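Local atomic coordinates of outer membrane protein TP0453 (Treponema pallidum, PDB entry 3K8H), a protein that alters membrane permeability at acidic pH, raises the permeability of lipid vesicles, and might take part in ligand transport. Residues Thr203-Leu208 against Gly233-Ile238; Thr54-Gly59 against Phe71-Tyr76; Thr174-Phe179 against Glu246-Val251. All coordinates share one frame; numbering follows the deposited sequence.

Contacts 1 and 2 are both antiparallel strand pairings, set on opposite sides of the chain's centre, with centres 30 Å apart. Contact 2, inside a hairpin, is the more deeply buried and has polar side-chain bonds beside a beta bulge; contact 1 is regular, with leucine and isoleucine on one face and polar, partly exposed groups on most of the other. Contact 3, also partly buried, joins two amphipathic helices and brings an arginine of one helix to the C-terminal end of the other, beside apolar packing. It touches contact 1 where Leu204 CD2 meets Leu176 CD2 at 3.9 Å, and strand 235-244 leads directly into helix 245-253; contact 2 stays apart from both.

Contact 1: residues Thr203-Leu208 against Gly233-Ile238; sequences TLSLQL and GDRLII
With chi1 at 67°, Leu204 holds CG between its backbone N and carbonyl carbon, while Ile238 turns CG1 beside its own N (chi1 -60°); these settings lay the two side chains alongside each other, pointing the same way, and Leu204 CD1 meets Ile238 CD1 at 3.8 Å. Both belong to the apolar face that also carries Leu206 and Leu236. At the strand end Leu208 reaches back at a slant to this face, its CD2 lying 4.0 Å from Leu236 CB.

The backbone evidence for the pairing is regular. The strand axes run antiparallel at 163°, and Leu204-Ile238 and Leu206-Leu236 are hydrogen-bonded pairs, each closed by two N-H to O bonds. Leu236 N gives a nearly straight one to Leu206 O (2.9 Å). A further bond extends the pairing beyond the strand proper, from Leu208 N to Asp234 O at 2.7 Å. At the non-hydrogen-bonded pair Ser205-Ile237 between them, Ser205 CA lies 3.1 Å from Leu236 O in a CA-H...O contact.

The other face is more polar. Arg235 bends at chi3 and brings the edge of its guanidinium to Ser205, with NE 4.0 Å from Ser205 CB; that buried NE has no polar partner in the model.

Strand 189-196 pairs with 203-207 on one side, and strand 228-232 lies along 235-238 on the other, where Ile237 and His230 share a backbone hydrogen bond. Helix 169-177 covers the apolar face, setting Leu176 on Leu204 and Ile173 on Leu206.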
ATOM      1  N   THR A 203       7.806  15.548  -2.506  1.00 25.58           N
ATOM      2  CA  THR A 203       6.602  16.327  -2.246  1.00 27.12           C
ATOM      3  C   THR A 203       6.204  16.930  -3.583  1.00 25.96           C
ATOM      4  O   THR A 203       7.057  17.172  -4.430  1.00 26.09           O
ATOM      5  CB  THR A 203       6.810  17.446  -1.189  1.00 27.42           C
ATOM      6  OG1 THR A 203       7.776  18.387  -1.660  1.00 31.70           O
ATOM      7  CG2 THR A 203       7.310  16.875   0.104  1.00 33.39           C
ATOM      8  N   LEU A 204       4.909  17.153  -3.766  1.00 26.09           N
ATOM      9  CA  LEU A 204       4.379  17.716  -4.987  1.00 26.75           C
ATOM     10  C   LEU A 204       3.163  18.583  -4.686  1.00 27.90           C
ATOM     11  O   LEU A 204       2.482  18.385  -3.675  1.00 27.24           O
ATOM     12  CB  LEU A 204       4.002  16.600  -5.981  1.00 26.44           C
ATOM     13  CG  LEU A 204       2.850  15.619  -5.689  1.00 27.09           C
ATOM     14  CD1 LEU A 204       1.469  16.159  -6.093  1.00 21.46           C
ATOM     15  CD2 LEU A 204       3.098  14.304  -6.413  1.00 31.33           C
ATOM     16  N   SER A 205       2.893  19.534  -5.570  1.00 28.47           N
ATOM     17  CA  SER A 205       1.586  20.160  -5.629  1.00 31.51           C
ATOM     18  C   SER A 205       1.085  20.141  -7.058  1.00 32.32           C
ATOM     19  O   SER A 205       1.859  20.293  -7.993  1.00 34.03           O
ATOM     20  CB  SER A 205       1.602  21.588  -5.085  1.00 30.51           C
ATOM     21  OG  SER A 205       2.735  22.271  -5.535  1.00 35.31           O
ATOM     22  N   LEU A 206      -0.221  19.963  -7.204  1.00 32.83           N
ATOM     23  CA  LEU A 206      -0.847  19.790  -8.491  1.00 33.78           C
ATOM     24  C   LEU A 206      -2.054  20.726  -8.554  1.00 36.35           C
ATOM     25  O   LEU A 206      -2.947  20.654  -7.709  1.00 36.38           O
ATOM     26  CB  LEU A 206      -1.265  18.322  -8.637  1.00 32.48           C
ATOM     27  CG  LEU A 206      -2.167  17.872  -9.788  1.00 33.22           C
ATOM     28  CD1 LEU A 206      -1.510  18.079 -11.161  1.00 27.28           C
ATOM     29  CD2 LEU A 206      -2.577  16.421  -9.590  1.00 30.15           C
ATOM     30  N   GLN A 207      -2.063  21.624  -9.533  1.00 38.40           N
ATOM     31  CA  GLN A 207      -3.207  22.498  -9.745  1.00 40.67           C
ATOM     32  C   GLN A 207      -4.381  21.631 -10.165  1.00 42.21           C
ATOM     33  O   GLN A 207      -4.235  20.761 -11.023  1.00 41.66           O
ATOM     34  CB  GLN A 207      -2.903  23.554 -10.819  1.00 40.74           C
ATOM     35  CG  GLN A 207      -1.833  24.579 -10.433  1.00 43.52           C
ATOM     36  CD  GLN A 207      -2.342  25.684  -9.493  1.00 53.36           C
ATOM     37  OE1 GLN A 207      -3.541  25.774  -9.192  1.00 55.57           O
ATOM     38  NE2 GLN A 207      -1.424  26.539  -9.036  1.00 52.44           N
ATOM     39  N   LEU A 208      -5.538  21.861  -9.547  1.00 45.20           N
ATOM     40  CA  LEU A 208      -6.738  21.061  -9.813  1.00 47.98           C
ATOM     41  C   LEU A 208      -7.707  21.688 -10.823  1.00 50.51           C
ATOM     42  O   LEU A 208      -8.316  20.975 -11.631  1.00 51.01           O
ATOM     43  CB  LEU A 208      -7.488  20.766  -8.510  1.00 47.34           C
ATOM     44  CG  LEU A 208      -6.821  19.923  -7.418  1.00 47.87           C
ATOM     45  CD1 LEU A 208      -7.705  19.896  -6.175  1.00 46.30           C
ATOM     46  CD2 LEU A 208      -6.503  18.499  -7.890  1.00 47.34           C
ATOM     47  N   GLY A 233      -6.322  25.359  -1.237  1.00 52.88           N
ATOM     48  CA  GLY A 233      -7.005  26.100  -2.299  1.00 52.23           C
ATOM     49  C   GLY A 233      -7.476  25.174  -3.405  1.00 51.74           C
ATOM     50  O   GLY A 233      -8.341  24.321  -3.182  1.00 51.74           O
ATOM     51  N   ASP A 234      -6.909  25.352  -4.597  1.00 50.69           N
ATOM     52  CA  ASP A 234      -7.132  24.436  -5.722  1.00 50.33           C
ATOM     53  C   ASP A 234      -5.825  23.714  -6.090  1.00 48.41           C
ATOM     54  O   ASP A 234      -5.602  23.331  -7.241  1.00 47.46           O
ATOM     55  CB  ASP A 234      -7.735  25.173  -6.929  1.00 51.04           C
ATOM     56  CG  ASP A 234      -6.809  26.245  -7.491  1.00 55.53           C
ATOM     57  OD1 ASP A 234      -6.808  26.432  -8.732  1.00 60.95           O
ATOM     58  OD2 ASP A 234      -6.083  26.897  -6.700  1.00 57.87           O
ATOM     59  N   ARG A 235      -4.973  23.549  -5.079  1.00 46.96           N
ATOM     60  CA  ARG A 235      -3.717  22.817  -5.177  1.00 45.88           C
ATOM     61  C   ARG A 235      -3.776  21.584  -4.279  1.00 43.89           C
ATOM     62  O   ARG A 235      -4.041  21.695  -3.079  1.00 44.54           O
ATOM     63  CB  ARG A 235      -2.558  23.698  -4.716  1.00 45.70           C
ATOM     64  CG  ARG A 235      -1.777  24.376  -5.816  1.00 51.16           C
ATOM     65  CD  ARG A 235      -0.951  25.517  -5.242  1.00 56.87           C
ATOM     66  NE  ARG A 235      -0.116  25.073  -4.126  1.00 63.32           N
ATOM     67  CZ  ARG A 235       0.238  25.832  -3.090  1.00 67.76           C
ATOM     68  NH1 ARG A 235      -0.175  27.093  -3.001  1.00 67.09           N
ATOM     69  NH2 ARG A 235       1.005  25.322  -2.133  1.00 69.62           N
ATOM     70  N   LEU A 236      -3.539  20.415  -4.865  1.00 40.57           N
ATOM     71  CA  LEU A 236      -3.424  19.182  -4.098  1.00 37.46           C
ATOM     72  C   LEU A 236      -1.962  19.001  -3.707  1.00 35.36           C
ATOM     73  O   LEU A 236      -1.074  19.126  -4.546  1.00 35.51           O
ATOM     74  CB  LEU A 236      -3.945  17.993  -4.911  1.00 37.16           C
ATOM     75  CG  LEU A 236      -3.654  16.564  -4.423  1.00 39.95           C
ATOM     76  CD1 LEU A 236      -4.109  16.348  -2.995  1.00 38.82           C
ATOM     77  CD2 LEU A 236      -4.292  15.540  -5.356  1.00 38.56           C
ATOM     78  N   ILE A 237      -1.723  18.742  -2.426  1.00 33.22           N
ATOM     79  CA  ILE A 237      -0.370  18.594  -1.892  1.00 31.25           C
ATOM     80  C   ILE A 237      -0.159  17.218  -1.274  1.00 30.38           C
ATOM     81  O   ILE A 237      -0.961  16.751  -0.468  1.00 29.50           O
ATOM     82  CB  ILE A 237      -0.038  19.693  -0.857  1.00 32.24           C
ATOM     83  CG1 ILE A 237       0.046  21.056  -1.558  1.00 35.58           C
ATOM     84  CG2 ILE A 237       1.282  19.384  -0.132  1.00 31.43           C
ATOM     85  CD1 ILE A 237      -0.128  22.226  -0.640  1.00 38.53           C
ATOM     86  N   ILE A 238       0.926  16.576  -1.687  1.00 29.39           N
ATOM     87  CA  ILE A 238       1.342  15.294  -1.165  1.00 27.99           C
ATOM     88  C   ILE A 238       2.748  15.479  -0.641  1.00 29.10           C
ATOM     89  O   ILE A 238       3.599  15.998  -1.347  1.00 30.10           O
ATOM     90  CB  ILE A 238       1.342  14.216  -2.275  1.00 27.28           C
ATOM     91  CG1 ILE A 238      -0.063  14.045  -2.869  1.00 24.45           C
ATOM     92  CG2 ILE A 238       1.907  12.888  -1.761  1.00 25.04           C
ATOM     93  CD1 ILE A 238      -0.080  13.284  -4.177  1.00 23.82           C
TER

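Contact 2: residues Thr54-Gly59 against Phe71-Tyr76; sequences TTAVYG and FGSGSY
Thr54 and Tyr76 cross obliquely, the phenol OH meeting the threonine hydroxyl, which lies at the ring edge and near the ring plane. Tyr76 OH donates to Thr54 OG1 over 2.8 Å; Thr54 OG1 is also bonded to Ile50 O, which ties this corner to helix 45-52. Thr54 places OG1 beside its backbone N (chi1 -48°), leaving CG2 anti to that N and 3.2 Å from Ser73 O.

Tyr58 and Phe71 are related differently. Their side chains lie side by side and point the same way, with Tyr58 CD2 4.2 Å from Phe71 CD2. The Tyr58 ring also presents an edge to the backbone, where CD2 lies 3.4 Å from Phe71 O, in the ring plane. That same carbonyl accepts from Tyr58 N at 2.9 Å.

These strands are the two arms of the hairpin 54-62/67-74, and their register slips by one residue at a classic beta bulge, in which Thr55 and Ala56 both face Ser73. The bond pattern supports this: Thr55 N reaches Ser73 O at 2.9 Å, while Ser73 N returns to Ala56 O at 3.1 Å.

Helix 11-15 packs on the aromatic pair, Pro11 touching both side chains. Phe117 meets the Phe71 ring with planes about 45° apart, and the Tyr58 hydroxyl is bonded to Cys153 O.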
ATOM      1  N   THR A  54      30.207  16.210 -14.246  1.00 27.58           N
ATOM      2  CA  THR A  54      29.184  17.240 -14.195  1.00 26.40           C
ATOM      3  C   THR A  54      28.711  17.445 -12.758  1.00 26.60           C
ATOM      4  O   THR A  54      28.578  16.473 -12.006  1.00 25.95           O
ATOM      5  CB  THR A  54      28.019  16.866 -15.129  1.00 27.77           C
ATOM      6  OG1 THR A  54      28.556  16.467 -16.403  1.00 29.51           O
ATOM      7  CG2 THR A  54      27.077  18.042 -15.332  1.00 25.08           C
ATOM      8  N   THR A  55      28.494  18.700 -12.360  1.00 25.19           N
ATOM      9  CA  THR A  55      27.912  18.969 -11.042  1.00 25.42           C
ATOM     10  C   THR A  55      26.376  19.103 -11.079  1.00 24.36           C
ATOM     11  O   THR A  55      25.689  18.702 -10.124  1.00 24.14           O
ATOM     12  CB  THR A  55      28.536  20.207 -10.338  1.00 25.40           C
ATOM     13  OG1 THR A  55      28.233  21.395 -11.082  1.00 32.94           O
ATOM     14  CG2 THR A  55      30.047  20.063 -10.201  1.00 26.80           C
ATOM     15  N   ALA A  56      25.842  19.657 -12.170  1.00 21.52           N
ATOM     16  CA  ALA A  56      24.402  19.900 -12.281  1.00 19.92           C
ATOM     17  C   ALA A  56      23.913  19.775 -13.712  1.00 19.49           C
ATOM     18  O   ALA A  56      24.601  20.151 -14.661  1.00 17.36           O
ATOM     19  CB  ALA A  56      24.026  21.284 -11.708  1.00 19.21           C
ATOM     20  N   VAL A  57      22.693  19.270 -13.842  1.00 19.74           N
ATOM     21  CA  VAL A  57      22.057  19.070 -15.126  1.00 20.66           C
ATOM     22  C   VAL A  57      20.730  19.812 -15.133  1.00 21.21           C
ATOM     23  O   VAL A  57      19.926  19.651 -14.209  1.00 19.69           O
ATOM     24  CB  VAL A  57      21.825  17.565 -15.406  1.00 21.02           C
ATOM     25  CG1 VAL A  57      20.934  17.364 -16.600  1.00 21.50           C
ATOM     26  CG2 VAL A  57      23.176  16.851 -15.626  1.00 24.10           C
ATOM     27  N   TYR A  58      20.529  20.610 -16.188  1.00 20.36           N
ATOM     28  CA  TYR A  58      19.297  21.351 -16.458  1.00 19.69           C
ATOM     29  C   TYR A  58      18.650  20.806 -17.733  1.00 21.52           C
ATOM     30  O   TYR A  58      19.277  20.757 -18.789  1.00 21.85           O
ATOM     31  CB  TYR A  58      19.617  22.830 -16.660  1.00 20.55           C
ATOM     32  CG  TYR A  58      20.364  23.450 -15.503  1.00 18.99           C
ATOM     33  CD1 TYR A  58      19.703  24.234 -14.550  1.00 22.39           C
ATOM     34  CD2 TYR A  58      21.725  23.217 -15.336  1.00 19.32           C
ATOM     35  CE1 TYR A  58      20.398  24.797 -13.472  1.00 18.64           C
ATOM     36  CE2 TYR A  58      22.413  23.753 -14.287  1.00 17.83           C
ATOM     37  CZ  TYR A  58      21.748  24.549 -13.351  1.00 23.46           C
ATOM     38  OH  TYR A  58      22.469  25.078 -12.293  1.00 33.59           O
ATOM     39  N   GLY A  59      17.390  20.398 -17.645  1.00 21.25           N
ATOM     40  CA  GLY A  59      16.743  19.773 -18.785  1.00 19.48           C
ATOM     41  C   GLY A  59      15.396  20.370 -19.155  1.00 19.17           C
ATOM     42  O   GLY A  59      14.729  21.000 -18.346  1.00 17.63           O
ATOM     43  N   PHE A  71      21.476  20.980 -20.451  1.00 18.10           N
ATOM     44  CA  PHE A  71      22.643  21.775 -20.223  1.00 19.35           C
ATOM     45  C   PHE A  71      23.360  21.295 -18.962  1.00 19.86           C
ATOM     46  O   PHE A  71      22.772  21.268 -17.886  1.00 19.27           O
ATOM     47  CB  PHE A  71      22.229  23.235 -20.080  1.00 19.91           C
ATOM     48  CG  PHE A  71      23.380  24.180 -19.893  1.00 18.46           C
ATOM     49  CD1 PHE A  71      23.806  24.979 -20.939  1.00 23.89           C
ATOM     50  CD2 PHE A  71      24.034  24.279 -18.662  1.00 20.35           C
ATOM     51  CE1 PHE A  71      24.876  25.874 -20.767  1.00 19.82           C
ATOM     52  CE2 PHE A  71      25.103  25.179 -18.476  1.00 16.93           C
ATOM     53  CZ  PHE A  71      25.511  25.968 -19.526  1.00 14.34           C
ATOM     54  N   GLY A  72      24.633  20.932 -19.090  1.00 20.02           N
ATOM     55  CA  GLY A  72      25.422  20.531 -17.926  1.00 22.29           C
ATOM     56  C   GLY A  72      26.520  21.520 -17.569  1.00 23.54           C
ATOM     57  O   GLY A  72      27.221  22.027 -18.440  1.00 24.96           O
ATOM     58  N   SER A  73      26.676  21.801 -16.286  1.00 24.19           N
ATOM     59  CA  SER A  73      27.818  22.580 -15.844  1.00 26.13           C
ATOM     60  C   SER A  73      28.775  21.640 -15.132  1.00 26.84           C
ATOM     61  O   SER A  73      28.348  20.796 -14.344  1.00 25.40           O
ATOM     62  CB  SER A  73      27.391  23.730 -14.937  1.00 25.41           C
ATOM     63  OG  SER A  73      27.127  23.249 -13.646  1.00 33.48           O
ATOM     64  N   GLY A  74      30.067  21.773 -15.426  1.00 28.46           N
ATOM     65  CA  GLY A  74      31.066  20.847 -14.900  1.00 29.20           C
ATOM     66  C   GLY A  74      32.495  21.207 -15.253  1.00 30.67           C
ATOM     67  O   GLY A  74      32.905  22.372 -15.177  1.00 30.65           O
ATOM     68  N   SER A  75      33.260  20.191 -15.627  1.00 31.21           N
ATOM     69  CA  SER A  75      34.675  20.361 -15.946  1.00 32.74           C
ATOM     70  C   SER A  75      35.025  19.397 -17.053  1.00 31.56           C
ATOM     71  O   SER A  75      35.043  18.176 -16.862  1.00 31.13           O
ATOM     72  CB  SER A  75      35.555  20.116 -14.717  1.00 32.88           C
ATOM     73  OG  SER A  75      35.194  21.017 -13.687  1.00 38.20           O
ATOM     74  N   TYR A  76      35.275  19.966 -18.220  1.00 29.69           N
ATOM     75  CA  TYR A  76      35.433  19.190 -19.423  1.00 29.80           C
ATOM     76  C   TYR A  76      36.715  19.636 -20.140  1.00 30.05           C
ATOM     77  O   TYR A  76      36.658  20.352 -21.138  1.00 29.19           O
ATOM     78  CB  TYR A  76      34.194  19.361 -20.309  1.00 28.88           C
ATOM     79  CG  TYR A  76      32.858  19.238 -19.570  1.00 28.30           C
ATOM     80  CD1 TYR A  76      32.425  18.012 -19.059  1.00 26.45           C
ATOM     81  CD2 TYR A  76      32.036  20.354 -19.385  1.00 20.11           C
ATOM     82  CE1 TYR A  76      31.214  17.902 -18.395  1.00 25.95           C
ATOM     83  CE2 TYR A  76      30.837  20.256 -18.737  1.00 18.49           C
ATOM     84  CZ  TYR A  76      30.418  19.036 -18.249  1.00 24.25           C
ATOM     85  OH  TYR A  76      29.223  18.957 -17.583  1.00 23.60           O
TER

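Contact 3: residues Thr174-Phe179 against Glu246-Val251; sequences TKLLNF and ERLASV
A Schellman motif ends helix 169-177, with Asn178 as its positive-phi residue, and Arg247 from helix 245-253 reaches into this helix end. These are amphipathic helices 7 and 9. The hydrophobic cavity opens when amphipathic helices 2, 3 and 9 move away from helices 7 and 8, so this contact probably has to part when it does. The motif is defined by Phe179 N bonding Thr174 O at 2.9 Å, with a weak bond from Asn178 N to Lys175 O.

Arg247 bends at chi2 (-79°) and chi3 (-56°), which carries its guanidinium to the C-terminal carbonyls of Lys175 and Leu176. NH1 comes within 3.0 Å of Lys175 O. Leu176 O lies at the edge of the group, close to its plane, but the angle there is too poor for a hydrogen bond. The Asn178 side chain crosses the arginine at about a right angle.

Looser apolar contact lies alongside. Leu176 CD1 lies 4.5 Å from Leu248 CD1; Leu176 also touches Leu204 and Leu248 touches Tyr200, both on strand 199-207. The Lys175 amine is bonded to Ser254 OG, while nearer the backbone Val251 splays its two methyls: CG1 rests 4.0 Å from Lys175 CB and CG2 3.7 Å from Lys175 O.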
ATOM      1  N   THR A 174      -0.413  10.265 -12.862  1.00 36.66           N
ATOM      2  CA  THR A 174      -0.950   8.909 -12.946  1.00 38.29           C
ATOM      3  C   THR A 174       0.168   7.890 -13.182  1.00 39.22           C
ATOM      4  O   THR A 174       0.148   6.810 -12.594  1.00 39.87           O
ATOM      5  CB  THR A 174      -2.088   8.763 -14.003  1.00 38.77           C
ATOM      6  OG1 THR A 174      -1.568   8.944 -15.329  1.00 41.54           O
ATOM      7  CG2 THR A 174      -3.205   9.766 -13.748  1.00 36.61           C
ATOM      8  N   LYS A 175       1.142   8.245 -14.025  1.00 39.94           N
ATOM      9  CA  LYS A 175       2.349   7.427 -14.228  1.00 38.69           C
ATOM     10  C   LYS A 175       3.114   7.301 -12.919  1.00 38.20           C
ATOM     11  O   LYS A 175       3.540   6.208 -12.536  1.00 37.95           O
ATOM     12  CB  LYS A 175       3.271   8.078 -15.259  1.00 38.71           C
ATOM     13  CG  LYS A 175       3.015   7.713 -16.705  1.00 40.67           C
ATOM     14  CD  LYS A 175       3.152   8.962 -17.577  1.00 45.22           C
ATOM     15  CE  LYS A 175       4.024   8.748 -18.806  1.00 51.64           C
ATOM     16  NZ  LYS A 175       5.390   9.339 -18.634  1.00 51.54           N
ATOM     17  N   LEU A 176       3.283   8.432 -12.241  1.00 36.60           N
ATOM     18  CA  LEU A 176       4.042   8.494 -11.007  1.00 37.98           C
ATOM     19  C   LEU A 176       3.413   7.674  -9.874  1.00 38.81           C
ATOM     20  O   LEU A 176       4.119   6.985  -9.134  1.00 38.36           O
ATOM     21  CB  LEU A 176       4.212   9.953 -10.568  1.00 38.37           C
ATOM     22  CG  LEU A 176       5.007  10.221  -9.285  1.00 37.96           C
ATOM     23  CD1 LEU A 176       6.498  10.273  -9.577  1.00 36.92           C
ATOM     24  CD2 LEU A 176       4.540  11.522  -8.663  1.00 39.40           C
ATOM     25  N   LEU A 177       2.095   7.765  -9.729  1.00 40.10           N
ATOM     26  CA  LEU A 177       1.409   7.048  -8.652  1.00 43.14           C
ATOM     27  C   LEU A 177       0.936   5.669  -9.086  1.00 44.23           C
ATOM     28  O   LEU A 177       0.395   4.917  -8.275  1.00 45.02           O
ATOM     29  CB  LEU A 177       0.244   7.870  -8.083  1.00 42.02           C
ATOM     30  CG  LEU A 177       0.525   9.314  -7.640  1.00 43.07           C
ATOM     31  CD1 LEU A 177      -0.717   9.904  -6.983  1.00 41.60           C
ATOM     32  CD2 LEU A 177       1.762   9.436  -6.726  1.00 36.86           C
ATOM     33  N   ASN A 178       1.165   5.347 -10.363  1.00 45.84           N
ATOM     34  CA  ASN A 178       0.735   4.088 -10.980  1.00 47.33           C
ATOM     35  C   ASN A 178      -0.777   3.870 -10.854  1.00 48.49           C
ATOM     36  O   ASN A 178      -1.240   2.780 -10.542  1.00 48.78           O
ATOM     37  CB  ASN A 178       1.529   2.897 -10.426  1.00 47.12           C
ATOM     38  CG  ASN A 178       1.753   1.806 -11.464  1.00 48.65           C
ATOM     39  OD1 ASN A 178       2.894   1.521 -11.842  1.00 48.51           O
ATOM     40  ND2 ASN A 178       0.668   1.192 -11.932  1.00 46.27           N
ATOM     41  N   PHE A 179      -1.535   4.936 -11.088  1.00 50.29           N
ATOM     42  CA  PHE A 179      -2.987   4.864 -11.146  1.00 51.29           C
ATOM     43  C   PHE A 179      -3.406   4.715 -12.608  1.00 54.46           C
ATOM     44  O   PHE A 179      -2.547   4.755 -13.496  1.00 53.96           O
ATOM     45  CB  PHE A 179      -3.616   6.121 -10.535  1.00 49.42           C
ATOM     46  CG  PHE A 179      -3.385   6.272  -9.052  1.00 45.83           C
ATOM     47  CD1 PHE A 179      -2.801   5.253  -8.302  1.00 42.92           C
ATOM     48  CD2 PHE A 179      -3.786   7.433  -8.399  1.00 42.21           C
ATOM     49  CE1 PHE A 179      -2.593   5.400  -6.932  1.00 40.24           C
ATOM     50  CE2 PHE A 179      -3.588   7.588  -7.027  1.00 39.90           C
ATOM     51  CZ  PHE A 179      -2.991   6.570  -6.291  1.00 39.32           C
ATOM     52  N   GLU A 246      14.216   3.047  -9.678  1.00 31.89           N
ATOM     53  CA  GLU A 246      13.889   2.288 -10.882  1.00 33.53           C
ATOM     54  C   GLU A 246      12.631   2.837 -11.551  1.00 33.13           C
ATOM     55  O   GLU A 246      12.631   3.111 -12.749  1.00 34.08           O
ATOM     56  CB  GLU A 246      13.751   0.784 -10.546  1.00 34.75           C
ATOM     57  CG  GLU A 246      12.653   0.008 -11.292  1.00 38.98           C
ATOM     58  CD  GLU A 246      13.150  -0.771 -12.502  1.00 46.58           C
ATOM     59  OE1 GLU A 246      13.073  -0.234 -13.629  1.00 48.34           O
ATOM     60  OE2 GLU A 246      13.601  -1.929 -12.331  1.00 47.22           O
ATOM     61  N   ARG A 247      11.573   3.018 -10.769  1.00 32.78           N
ATOM     62  CA  ARG A 247      10.304   3.489 -11.296  1.00 32.87           C
ATOM     63  C   ARG A 247      10.362   4.949 -11.719  1.00 31.06           C
ATOM     64  O   ARG A 247       9.849   5.317 -12.774  1.00 31.78           O
ATOM     65  CB  ARG A 247       9.192   3.278 -10.270  1.00 33.83           C
ATOM     66  CG  ARG A 247       8.325   2.067 -10.555  1.00 41.93           C
ATOM     67  CD  ARG A 247       7.301   2.371 -11.648  1.00 51.53           C
ATOM     68  NE  ARG A 247       6.476   3.527 -11.296  1.00 54.51           N
ATOM     69  CZ  ARG A 247       5.387   3.463 -10.539  1.00 56.24           C
ATOM     70  NH1 ARG A 247       4.705   4.569 -10.272  1.00 55.05           N
ATOM     71  NH2 ARG A 247       4.975   2.295 -10.055  1.00 58.54           N
ATOM     72  N   LEU A 248      10.976   5.780 -10.886  1.00 28.34           N
ATOM     73  CA  LEU A 248      11.140   7.188 -11.210  1.00 27.63           C
ATOM     74  C   LEU A 248      11.923   7.371 -12.524  1.00 26.18           C
ATOM     75  O   LEU A 248      11.562   8.215 -13.346  1.00 25.51           O
ATOM     76  CB  LEU A 248      11.812   7.942 -10.048  1.00 26.08           C
ATOM     77  CG  LEU A 248      12.118   9.425 -10.264  1.00 25.15           C
ATOM     78  CD1 LEU A 248      10.857  10.241 -10.632  1.00 18.20           C
ATOM     79  CD2 LEU A 248      12.828  10.015  -9.050  1.00 22.39           C
ATOM     80  N   ALA A 249      12.967   6.561 -12.714  1.00 25.06           N
ATOM     81  CA  ALA A 249      13.774   6.591 -13.935  1.00 25.80           C
ATOM     82  C   ALA A 249      12.954   6.188 -15.149  1.00 26.06           C
ATOM     83  O   ALA A 249      13.062   6.803 -16.215  1.00 26.27           O
ATOM     84  CB  ALA A 249      15.002   5.702 -13.792  1.00 25.71           C
ATOM     85  N   SER A 250      12.126   5.163 -14.977  1.00 25.90           N
ATOM     86  CA  SER A 250      11.187   4.738 -16.012  1.00 27.40           C
ATOM     87  C   SER A 250      10.138   5.819 -16.351  1.00 26.94           C
ATOM     88  O   SER A 250       9.894   6.094 -17.520  1.00 27.14           O
ATOM     89  CB  SER A 250      10.511   3.434 -15.597  1.00 26.97           C
ATOM     90  OG  SER A 250       9.316   3.238 -16.324  1.00 35.10           O
ATOM     91  N   VAL A 251       9.530   6.430 -15.334  1.00 26.51           N
ATOM     92  CA  VAL A 251       8.525   7.481 -15.544  1.00 25.70           C
ATOM     93  C   VAL A 251       9.120   8.684 -16.302  1.00 26.82           C
ATOM     94  O   VAL A 251       8.493   9.224 -17.218  1.00 26.88           O
ATOM     95  CB  VAL A 251       7.874   7.922 -14.202  1.00 27.41           C
ATOM     96  CG1 VAL A 251       7.031   9.198 -14.383  1.00 29.34           C
ATOM     97  CG2 VAL A 251       7.018   6.786 -13.590  1.00 23.68           C
TER